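Local coordinates for protein WbmS, polysaccharide deacetylase involved in O-antigen biosynthesis (Bordetella bronchiseptica, PDB 3HFT) that probably removes acetyl groups from a polysaccharide during O-antigen biosynthesis, as a zinc-binding member of the polysaccharide deacetylase family, at residues G37-T42 with Y195-D200; N94-L99 with R125-V130; V181-D186 with E217-Y222. All coordinates share one frame; numbering follows the deposited sequence. Where two conformers were deposited one is given.

Contact 1 lies in the parallel sheet, joining the start of strand 39-44 to the loop before its neighbour, strand 203-207. Contact 2, about 26 Å away between centres and across the chain's centre, carries a zinc ligand in the loop after strand 123-124 of a smaller mixed sheet. T42 OG1 and R125 NH1 still link the two by a probable hydrogen bond, 2.9 Å long. Contact 3, about 21 Å from each of the others between centres, joins one helix to the start of another. In sequence, contact 2 lies between the halves of contact 1; contacts 1 and 3 interleave. Contacts 2 and 3 both touch the second subunit, so the dimer interface reaches the zinc-binding loop.

Contact 1: residues G37-T42 with Y195-D200; sequences GRIFLT and YWYQPD
G37 lies against Y197, Q198 and P199 where the chain enters strand 39-44, the middle strand of the parallel sheet in this variant of the (beta/alpha) barrel, the fold of polysaccharide deacetylases. The side chain of Y197 leaves its backbone with CG anti to N (chi1 -176°), and its OH gives a short 2.5 Å hydrogen bond to G37 O. The hydroxyl comes in the carbonyl plane, on a lone pair, while the acceptor lies at the edge of the phenol ring, near its plane. A tyrosine suits the place because its long, rigid ring carries one donor across to a carbonyl at the strand's entrance. G37 CA makes a CA-H...O contact of 3.5 Å with Q198 O, nearly straight at 165°. P199 O is closer still, 3.3 Å from G37 CA. The positive phi favours glycine here, and P199 O crowds the place where a CB would stand.

The CB of R38 points away from 195-200, and its guanidinium hydrogen-bonds to the carbonyls of S34 and N19, but R38 O accepts from N203 ND2. The other end of that amide, OD1, takes the N-H of Q198, so N203 braces both segments from strand 203-207.

I39 supplies the apolar half of the contact. Its CG1 stands anti to the carbonyl carbon, and the extended chi2 (168°) carries CD1 to the edge of the indole, 4.1 Å from W196 CH2, the two side chains crossing at about a right angle. A branched aliphatic chain serves two rings here, as I39 CG1 is also 4.2 Å from Y197 CE1. Helix 245-256 packs beside them, with N256 on I39 and L252 on W196. The indole is covered in turn by its neighbour, Y197 CB lying 3.9 Å above one face, toward the rim.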
loop_
_atom_site.group_PDB
_atom_site.type_symbol
_atom_site.label_atom_id
_atom_site.label_comp_id
_atom_site.label_asym_id
_atom_site.label_seq_id
_atom_site.Cartn_x
_atom_site.Cartn_y
_atom_site.Cartn_z
ATOM N N GLY A 37 -9.998 -15.608 10.600
ATOM C CA GLY A 37 -10.940 -16.499 9.915
ATOM C C GLY A 37 -12.283 -15.895 9.534
ATOM O O GLY A 37 -13.142 -16.584 8.990
ATOM N N ARG A 38 -12.474 -14.610 9.790
ATOM C CA ARG A 38 -13.737 -13.968 9.512
ATOM C C ARG A 38 -13.696 -13.337 8.148
ATOM O O ARG A 38 -12.617 -13.118 7.581
ATOM C CB ARG A 38 -14.057 -12.923 10.586
ATOM C CG ARG A 38 -14.088 -13.518 11.982
ATOM C CD ARG A 38 -14.495 -12.494 12.997
ATOM N NE ARG A 38 -15.938 -12.403 13.131
ATOM C CZ ARG A 38 -16.594 -11.441 13.793
ATOM N NH1 ARG A 38 -15.940 -10.429 14.399
ATOM N NH2 ARG A 38 -17.932 -11.490 13.846
ATOM N N ILE A 39 -14.886 -13.049 7.644
ATOM C CA ILE A 39 -15.071 -12.485 6.319
ATOM C C ILE A 39 -15.651 -11.084 6.464
ATOM O O ILE A 39 -16.614 -10.863 7.221
ATOM C CB ILE A 39 -16.002 -13.352 5.479
ATOM C CG1 ILE A 39 -15.419 -14.781 5.340
ATOM C CG2 ILE A 39 -16.248 -12.680 4.135
ATOM C CD1 ILE A 39 -16.394 -15.827 4.776
ATOM N N PHE A 40 -15.019 -10.138 5.789
ATOM C CA PHE A 40 -15.470 -8.743 5.772
ATOM C C PHE A 40 -15.837 -8.340 4.343
ATOM O O PHE A 40 -14.961 -8.089 3.502
ATOM C CB PHE A 40 -14.365 -7.826 6.298
ATOM C CG PHE A 40 -13.965 -8.107 7.722
ATOM C CD1 PHE A 40 -13.172 -9.180 8.028
ATOM C CD2 PHE A 40 -14.432 -7.315 8.759
ATOM C CE1 PHE A 40 -12.821 -9.463 9.338
ATOM C CE2 PHE A 40 -14.061 -7.578 10.068
ATOM C CZ PHE A 40 -13.265 -8.665 10.352
ATOM N N LEU A 41 -17.135 -8.352 4.033
ATOM C CA LEU A 41 -17.597 -7.943 2.711
ATOM C C LEU A 41 -17.603 -6.426 2.682
ATOM O O LEU A 41 -18.176 -5.765 3.588
ATOM C CB LEU A 41 -19.004 -8.478 2.436
ATOM C CG LEU A 41 -19.190 -9.998 2.361
ATOM C CD1 LEU A 41 -20.692 -10.358 2.246
ATOM C CD2 LEU A 41 -18.403 -10.568 1.208
ATOM N N THR A 42 -16.944 -5.865 1.682
ATOM C CA THR A 42 -16.859 -4.429 1.528
ATOM C C THR A 42 -17.308 -4.052 0.113
ATOM O O THR A 42 -17.068 -4.787 -0.847
ATOM C CB THR A 42 -15.436 -3.872 1.850
ATOM O OG1 THR A 42 -14.510 -4.264 0.833
ATOM C CG2 THR A 42 -14.944 -4.329 3.249
ATOM N N TYR A 195 -11.429 -20.472 -2.533
ATOM C CA TYR A 195 -9.979 -20.596 -2.762
ATOM C C TYR A 195 -9.122 -19.547 -2.051
ATOM O O TYR A 195 -7.964 -19.788 -1.715
ATOM C CB TYR A 195 -9.688 -20.589 -4.266
ATOM C CG TYR A 195 -10.221 -19.407 -5.062
ATOM C CD1 TYR A 195 -9.580 -18.184 -5.038
ATOM C CD2 TYR A 195 -11.305 -19.550 -5.921
ATOM C CE1 TYR A 195 -10.048 -17.098 -5.776
ATOM C CE2 TYR A 195 -11.772 -18.487 -6.672
ATOM C CZ TYR A 195 -11.122 -17.245 -6.597
ATOM O OH TYR A 195 -11.568 -16.167 -7.339
ATOM N N TRP A 196 -9.716 -18.389 -1.818
ATOM C CA TRP A 196 -9.044 -17.246 -1.227
ATOM C C TRP A 196 -9.022 -17.257 0.298
ATOM O O TRP A 196 -8.286 -16.462 0.919
ATOM C CB TRP A 196 -9.777 -15.963 -1.709
ATOM C CG TRP A 196 -11.247 -16.118 -1.623
ATOM C CD1 TRP A 196 -12.074 -16.525 -2.610
ATOM C CD2 TRP A 196 -12.061 -15.952 -0.456
ATOM N NE1 TRP A 196 -13.365 -16.631 -2.136
ATOM C CE2 TRP A 196 -13.384 -16.253 -0.821
ATOM C CE3 TRP A 196 -11.796 -15.568 0.857
ATOM C CZ2 TRP A 196 -14.440 -16.242 0.098
ATOM C CZ3 TRP A 196 -12.840 -15.539 1.758
ATOM C CH2 TRP A 196 -14.150 -15.855 1.372
ATOM N N TYR A 197 -9.818 -18.147 0.906
ATOM C CA TYR A 197 -10.083 -18.132 2.339
ATOM C C TYR A 197 -8.891 -18.498 3.203
ATOM O O TYR A 197 -8.244 -19.520 2.990
ATOM C CB TYR A 197 -11.274 -19.063 2.676
ATOM C CG TYR A 197 -11.657 -19.024 4.139
ATOM C CD1 TYR A 197 -12.207 -17.872 4.709
ATOM C CD2 TYR A 197 -11.445 -20.125 4.961
ATOM C CE1 TYR A 197 -12.555 -17.830 6.085
ATOM C CE2 TYR A 197 -11.789 -20.097 6.326
ATOM C CZ TYR A 197 -12.334 -18.945 6.876
ATOM O OH TYR A 197 -12.648 -18.939 8.217
ATOM N N GLN A 198 -8.643 -17.669 4.210
ATOM C CA GLN A 198 -7.633 -17.891 5.206
ATOM C C GLN A 198 -8.305 -18.143 6.576
ATOM O O GLN A 198 -8.829 -17.205 7.216
ATOM C CB GLN A 198 -6.720 -16.662 5.302
ATOM C CG GLN A 198 -6.201 -16.169 3.945
ATOM C CD GLN A 198 -5.109 -15.142 4.063
ATOM O OE1 GLN A 198 -4.831 -14.622 5.159
ATOM N NE2 GLN A 198 -4.453 -14.851 2.927
ATOM N N PRO A 199 -8.311 -19.397 7.035
ATOM C CA PRO A 199 -8.904 -19.632 8.358
ATOM C C PRO A 199 -8.084 -18.973 9.429
ATOM O O PRO A 199 -8.571 -18.743 10.546
ATOM C CB PRO A 199 -8.830 -21.145 8.513
ATOM C CG PRO A 199 -7.920 -21.621 7.497
ATOM C CD PRO A 199 -7.786 -20.630 6.433
ATOM N N ASP A 200 -6.831 -18.681 9.082
ATOM C CA ASP A 200 -5.827 -18.139 9.992
ATOM C C ASP A 200 -5.480 -16.664 9.743
ATOM O O ASP A 200 -4.544 -16.149 10.352
ATOM C CB ASP A 200 -4.520 -18.950 9.914
ATOM C CG ASP A 200 -4.040 -19.208 8.468
ATOM O OD1 ASP A 200 -4.730 -18.883 7.479
ATOM O OD2 ASP A 200 -2.954 -19.802 8.340
#

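Contact 2: residues N94-L99 with R125-V130; sequences NFNPLL and RSHSLV. With EDO (1,2-ethanediol), chain F.
N94 and H127 bring the two backbones together, their CA atoms 5.0 Å apart, at the Asp-His-His zinc site of this putative deacetylase. One water bridges the chains, accepting from F95 N and donating to H127 O. The zinc ion binds H127 ND1, alongside D46 and H92. H127 CG, anti to N (chi1 -177°), starts the side chain alongside that of N94, and N94 OD1 lies at the ring edge, 3.5 Å from H127 CD2, the amide and ring planes almost perpendicular. Asparagine suits position 94, since OD1 also caps the weakly bonded helical turn that follows, accepting from N96 N above the amide plane.

N96 crosses H127 at about a right angle, and its ND2 donates to S128 OG at 3.0 Å (166°, in the amide plane); that serine oxygen lies above one face of the H127 ring, toward its rim. S128 N hydrogen-bonds to O1 of a 1,2-ethanediol, probably from crystallisation.

V130 is the apolar wedge: CG1 packs on F95 CB at 3.8 Å, CG2 meets L99 CD1 tip to tip, and A132 of the second subunit packs there too. Within 125-130, S126 OG donates to V130 O at 2.8 Å, in the carbonyl plane.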
loop_
_atom_site.group_PDB
_atom_site.type_symbol
_atom_site.label_atom_id
_atom_site.label_comp_id
_atom_site.label_asym_id
_atom_site.label_seq_id
_atom_site.Cartn_x
_atom_site.Cartn_y
_atom_site.Cartn_z
ATOM N N ASN A 94 -12.130 10.518 -3.636
ATOM C CA ASN A 94 -11.500 10.438 -4.941
ATOM C C ASN A 94 -10.429 11.484 -5.144
ATOM O O ASN A 94 -10.732 12.669 -5.413
ATOM C CB ASN A 94 -12.538 10.614 -6.030
ATOM C CG ASN A 94 -11.948 10.449 -7.415
ATOM O OD1 ASN A 94 -10.864 9.878 -7.598
ATOM N ND2 ASN A 94 -12.680 10.910 -8.399
ATOM N N PHE A 95 -9.173 11.053 -5.010
ATOM C CA PHE A 95 -8.044 11.953 -5.151
ATOM C C PHE A 95 -7.398 11.878 -6.530
ATOM O O PHE A 95 -6.418 12.584 -6.770
ATOM C CB PHE A 95 -6.973 11.655 -4.098
ATOM C CG PHE A 95 -7.472 11.666 -2.664
ATOM C CD1 PHE A 95 -7.997 12.820 -2.095
ATOM C CD2 PHE A 95 -7.349 10.523 -1.869
ATOM C CE1 PHE A 95 -8.436 12.834 -0.764
ATOM C CE2 PHE A 95 -7.763 10.538 -0.533
ATOM C CZ PHE A 95 -8.317 11.690 0.020
ATOM N N ASN A 96 -7.971 11.093 -7.441
ATOM C CA ASN A 96 -7.431 10.957 -8.796
ATOM C C ASN A 96 -7.237 12.275 -9.527
ATOM O O ASN A 96 -6.223 12.465 -10.185
ATOM C CB ASN A 96 -8.291 10.010 -9.663
ATOM C CG ASN A 96 -7.983 8.551 -9.422
ATOM O OD1 ASN A 96 -6.933 8.202 -8.855
ATOM N ND2 ASN A 96 -8.897 7.671 -9.862
ATOM N N PRO A 97 -8.189 13.203 -9.418
ATOM C CA PRO A 97 -7.957 14.485 -10.116
ATOM C C PRO A 97 -6.662 15.200 -9.711
ATOM O O PRO A 97 -6.118 15.988 -10.472
ATOM C CB PRO A 97 -9.175 15.319 -9.717
ATOM C CG PRO A 97 -10.245 14.277 -9.415
ATOM C CD PRO A 97 -9.506 13.165 -8.755
ATOM N N LEU A 98 -6.155 14.908 -8.519
ATOM C CA LEU A 98 -4.926 15.528 -8.071
ATOM C C LEU A 98 -3.739 14.969 -8.850
ATOM O O LEU A 98 -2.734 15.653 -9.072
ATOM C CB LEU A 98 -4.735 15.297 -6.576
ATOM C CG LEU A 98 -5.863 15.771 -5.655
ATOM C CD1 LEU A 98 -5.497 15.432 -4.217
ATOM C CD2 LEU A 98 -6.137 17.254 -5.810
ATOM N N LEU A 99 -3.865 13.719 -9.263
ATOM C CA LEU A 99 -2.790 13.014 -9.950
ATOM C C LEU A 99 -2.882 13.203 -11.463
ATOM O O LEU A 99 -1.869 13.144 -12.180
ATOM C CB LEU A 99 -2.889 11.524 -9.649
ATOM C CG LEU A 99 -2.993 11.140 -8.174
ATOM C CD1 LEU A 99 -3.071 9.602 -8.076
ATOM C CD2 LEU A 99 -1.831 11.708 -7.414
ATOM N N ARG A 125 -11.622 3.734 2.372
ATOM C CA ARG A 125 -10.833 3.165 1.285
ATOM C C ARG A 125 -10.851 4.223 0.209
ATOM O O ARG A 125 -11.917 4.796 -0.070
ATOM C CB ARG A 125 -11.394 1.862 0.732
ATOM C CG ARG A 125 -10.494 1.272 -0.356
ATOM C CD ARG A 125 -11.098 -0.001 -0.850
ATOM N NE ARG A 125 -10.994 -1.086 0.108
ATOM C CZ ARG A 125 -11.939 -2.003 0.315
ATOM N NH1 ARG A 125 -13.123 -1.918 -0.277
ATOM N NH2 ARG A 125 -11.714 -2.991 1.165
ATOM N N SER A 126 -9.672 4.521 -0.344
ATOM C CA SER A 126 -9.548 5.546 -1.385
ATOM C C SER A 126 -9.904 5.000 -2.749
ATOM O O SER A 126 -9.526 3.883 -3.092
ATOM C CB SER A 126 -8.127 6.088 -1.455
ATOM O OG SER A 126 -7.753 6.707 -0.235
ATOM N N HIS A 127 -10.624 5.800 -3.547
ATOM C CA HIS A 127 -10.869 5.438 -4.920
ATOM C C HIS A 127 -9.510 5.305 -5.586
ATOM O O HIS A 127 -8.609 6.131 -5.348
ATOM C CB HIS A 127 -11.712 6.458 -5.678
ATOM C CG HIS A 127 -12.011 6.009 -7.070
ATOM N ND1 HIS A 127 -12.679 4.830 -7.324
ATOM C CD2 HIS A 127 -11.677 6.530 -8.276
ATOM C CE1 HIS A 127 -12.786 4.668 -8.635
ATOM N NE2 HIS A 127 -12.173 5.677 -9.233
ATOM N N SER A 128 -9.346 4.225 -6.348
ATOM C CA SER A 128 -8.067 3.885 -7.006
ATOM C C SER A 128 -6.898 3.663 -6.032
ATOM O O SER A 128 -5.733 3.689 -6.435
ATOM C CB SER A 128 -7.707 4.904 -8.081
ATOM O OG SER A 128 -8.706 4.823 -9.102
ATOM N N LEU A 129 -7.234 3.459 -4.760
ATOM C CA LEU A 129 -6.252 3.132 -3.727
ATOM C C LEU A 129 -5.174 4.186 -3.636
ATOM O O LEU A 129 -3.993 3.895 -3.404
ATOM C CB LEU A 129 -5.685 1.718 -3.990
ATOM C CG LEU A 129 -6.729 0.587 -4.030
ATOM C CD1 LEU A 129 -6.076 -0.800 -4.130
ATOM C CD2 LEU A 129 -7.664 0.634 -2.812
ATOM N N VAL A 130 -5.590 5.441 -3.819
ATOM C CA VAL A 130 -4.675 6.550 -3.672
ATOM C C VAL A 130 -4.333 6.700 -2.185
ATOM O O VAL A 130 -5.215 6.879 -1.333
ATOM C CB VAL A 130 -5.240 7.900 -4.221
ATOM C CG1 VAL A 130 -4.175 9.017 -4.018
ATOM C CG2 VAL A 130 -5.686 7.818 -5.695
HETATM C C1 EDO F . -10.544 0.994 -5.733
HETATM O O1 EDO F . -10.831 2.045 -6.680
HETATM C C2 EDO F . -11.660 -0.046 -5.837
HETATM O O2 EDO F . -12.978 0.580 -5.898
HETATM O O HOH W 1 -8.720 8.442 -4.084
#

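Contact 3: residues V181-D186 with E217-Y222; sequences VACLYD and ESLRRY
C183 and L184 meet L219 in the apolar part of this contact. C183 CB rests 3.8 Å from L219 CG, and L219 CD1 lies 3.9 Å from L184 CG. The two leucines cross at about a right angle, and that one methyl of L219 sits against both the branch point and CD2 of L184. Cysteine is small enough to let the helix come close to a backbone, leucine long enough to span the remaining distance.

Sulphur packs on main chain rather than on side chain. With SG anti to the carbonyl carbon (chi1 -61°), C183 directs its sulphur over the E217-S218 peptide, 3.8 Å from E217 C and 4.0 Å from S218 N. The closest CA pair is also here, C183 to S218.

The contact joins the C-terminal part of helix 179-185 to the start of helix 219-224 at the surface of the deacetylase fold: the first follows the edge strand 177-178 of the parallel sheet, and the second comes after strand 203-207 and helix 209-214, whose H211 also packs on L219. W166 of the second subunit covers L184.

S218 occupies the N-cap of its helix, and D186, with positive phi, closes the other in a Schellman motif that includes the bond from D186 N to C183 O.

The ionic interaction stays within 217-222. R221 grips E217 side-on with two nitrogens: NE to OE1 at 2.8 Å, on the syn lone pair, and NH2 to OE2 at 3.0 Å. Both bonds are nearly straight, and both oxygens lie close to the guanidinium plane, 4° out of it.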
loop_
_atom_site.group_PDB
_atom_site.type_symbol
_atom_site.label_atom_id
_atom_site.label_comp_id
_atom_site.label_asym_id
_atom_site.label_seq_id
_atom_site.Cartn_x
_atom_site.Cartn_y
_atom_site.Cartn_z
ATOM N N VAL A 181 -10.399 -6.674 -10.030
ATOM C CA VAL A 181 -9.041 -7.252 -9.945
ATOM C C VAL A 181 -9.020 -8.745 -10.304
ATOM O O VAL A 181 -8.059 -9.241 -10.922
ATOM C CB VAL A 181 -8.405 -6.971 -8.558
ATOM C CG1 VAL A 181 -7.061 -7.657 -8.419
ATOM C CG2 VAL A 181 -8.231 -5.462 -8.390
ATOM N N ALA A 182 -10.100 -9.453 -9.971
ATOM C CA ALA A 182 -10.218 -10.851 -10.312
ATOM C C ALA A 182 -10.234 -10.974 -11.832
ATOM O O ALA A 182 -9.624 -11.892 -12.411
ATOM C CB ALA A 182 -11.475 -11.435 -9.711
ATOM N N CYS A 183 -10.941 -10.068 -12.493
ATOM C CA CYS A 183 -10.911 -10.061 -13.965
ATOM C C CYS A 183 -9.482 -9.827 -14.470
ATOM O O CYS A 183 -8.990 -10.547 -15.319
ATOM C CB CYS A 183 -11.847 -9.000 -14.536
ATOM S SG CYS A 183 -13.597 -9.236 -14.088
ATOM N N LEU A 184 -8.792 -8.837 -13.934
ATOM C CA LEU A 184 -7.437 -8.524 -14.422
ATOM C C LEU A 184 -6.434 -9.657 -14.181
ATOM O O LEU A 184 -5.564 -9.894 -15.006
ATOM C CB LEU A 184 -6.930 -7.246 -13.769
ATOM C CG LEU A 184 -7.706 -5.983 -14.146
ATOM C CD1 LEU A 184 -7.493 -4.907 -13.082
ATOM C CD2 LEU A 184 -7.324 -5.523 -15.526
ATOM N N TYR A 185 -6.541 -10.361 -13.056
ATOM C CA TYR A 185 -5.668 -11.488 -12.767
ATOM C C TYR A 185 -6.182 -12.845 -13.328
ATOM O O TYR A 185 -5.515 -13.869 -13.187
ATOM C CB TYR A 185 -5.530 -11.640 -11.263
ATOM C CG TYR A 185 -4.541 -10.739 -10.558
ATOM C CD1 TYR A 185 -3.179 -10.754 -10.882
ATOM C CD2 TYR A 185 -4.944 -9.981 -9.447
ATOM C CE1 TYR A 185 -2.263 -9.969 -10.158
ATOM C CE2 TYR A 185 -4.026 -9.210 -8.725
ATOM C CZ TYR A 185 -2.690 -9.228 -9.080
ATOM O OH TYR A 185 -1.792 -8.478 -8.351
ATOM N N ASP A 186 -7.364 -12.853 -13.928
ATOM C CA ASP A 186 -7.990 -14.087 -14.403
ATOM C C ASP A 186 -8.254 -15.096 -13.281
ATOM O O ASP A 186 -8.071 -16.288 -13.465
ATOM C CB ASP A 186 -7.146 -14.732 -15.509
ATOM C CG ASP A 186 -7.982 -15.507 -16.486
ATOM O OD1 ASP A 186 -9.227 -15.307 -16.509
ATOM O OD2 ASP A 186 -7.394 -16.337 -17.213
ATOM N N GLU A 217 -17.883 -10.836 -15.538
ATOM C CA GLU A 217 -16.800 -11.817 -15.654
ATOM C C GLU A 217 -15.616 -11.299 -16.503
ATOM O O GLU A 217 -14.583 -11.921 -16.541
ATOM C CB GLU A 217 -17.344 -13.101 -16.276
ATOM C CG GLU A 217 -17.450 -13.114 -17.800
ATOM C CD GLU A 217 -18.533 -12.210 -18.441
ATOM O OE1 GLU A 217 -18.878 -11.101 -17.982
ATOM O OE2 GLU A 217 -19.018 -12.609 -19.495
ATOM N N SER A 218 -15.824 -10.210 -17.239
ATOM C CA SER A 218 -14.785 -9.578 -18.055
ATOM C C SER A 218 -15.041 -8.087 -18.051
ATOM O O SER A 218 -16.185 -7.652 -18.155
ATOM C CB SER A 218 -14.812 -10.089 -19.499
ATOM O OG SER A 218 -14.058 -9.242 -20.372
ATOM N N LEU A 219 -13.977 -7.305 -17.921
ATOM C CA LEU A 219 -14.103 -5.865 -17.938
ATOM C C LEU A 219 -14.522 -5.337 -19.301
ATOM O O LEU A 219 -14.956 -4.186 -19.417
ATOM C CB LEU A 219 -12.824 -5.201 -17.463
ATOM C CG LEU A 219 -12.507 -5.509 -15.996
ATOM C CD1 LEU A 219 -11.188 -4.875 -15.550
ATOM C CD2 LEU A 219 -13.664 -5.056 -15.097
ATOM N N ARG A 220 -14.428 -6.168 -20.340
ATOM C CA ARG A 220 -14.887 -5.750 -21.634
ATOM C C ARG A 220 -16.416 -5.611 -21.640
ATOM O O ARG A 220 -16.950 -4.772 -22.328
ATOM C CB ARG A 220 -14.395 -6.750 -22.702
ATOM C CG ARG A 220 -14.587 -6.286 -24.142
ATOM C CD ARG A 220 -13.943 -4.921 -24.417
ATOM N NE ARG A 220 -14.291 -4.434 -25.745
ATOM C CZ ARG A 220 -13.671 -4.780 -26.870
ATOM N NH1 ARG A 220 -12.634 -5.608 -26.863
ATOM N NH2 ARG A 220 -14.089 -4.276 -28.020
ATOM N N ARG A 221 -17.126 -6.437 -20.874
ATOM C CA ARG A 221 -18.584 -6.300 -20.747
ATOM C C ARG A 221 -18.888 -4.936 -20.125
ATOM O O ARG A 221 -19.739 -4.173 -20.601
ATOM C CB ARG A 221 -19.163 -7.423 -19.871
ATOM C CG ARG A 221 -20.689 -7.380 -19.659
ATOM C CD ARG A 221 -21.222 -8.427 -18.670
ATOM N NE ARG A 221 -21.044 -9.770 -19.222
ATOM C CZ ARG A 221 -21.847 -10.329 -20.114
ATOM N NH1 ARG A 221 -22.900 -9.686 -20.589
ATOM N NH2 ARG A 221 -21.560 -11.549 -20.557
ATOM N N TYR A 222 -18.126 -4.591 -19.095
ATOM C CA TYR A 222 -18.269 -3.327 -18.418
ATOM C C TYR A 222 -18.008 -2.163 -19.366
ATOM O O TYR A 222 -18.784 -1.200 -19.423
ATOM C CB TYR A 222 -17.321 -3.309 -17.227
ATOM C CG TYR A 222 -17.233 -1.981 -16.566
ATOM C CD1 TYR A 222 -18.205 -1.574 -15.656
ATOM C CD2 TYR A 222 -16.176 -1.116 -16.839
ATOM C CE1 TYR A 222 -18.135 -0.347 -15.028
ATOM C CE2 TYR A 222 -16.113 0.131 -16.235
ATOM C CZ TYR A 222 -17.089 0.502 -15.319
ATOM O OH TYR A 222 -17.049 1.738 -14.710
#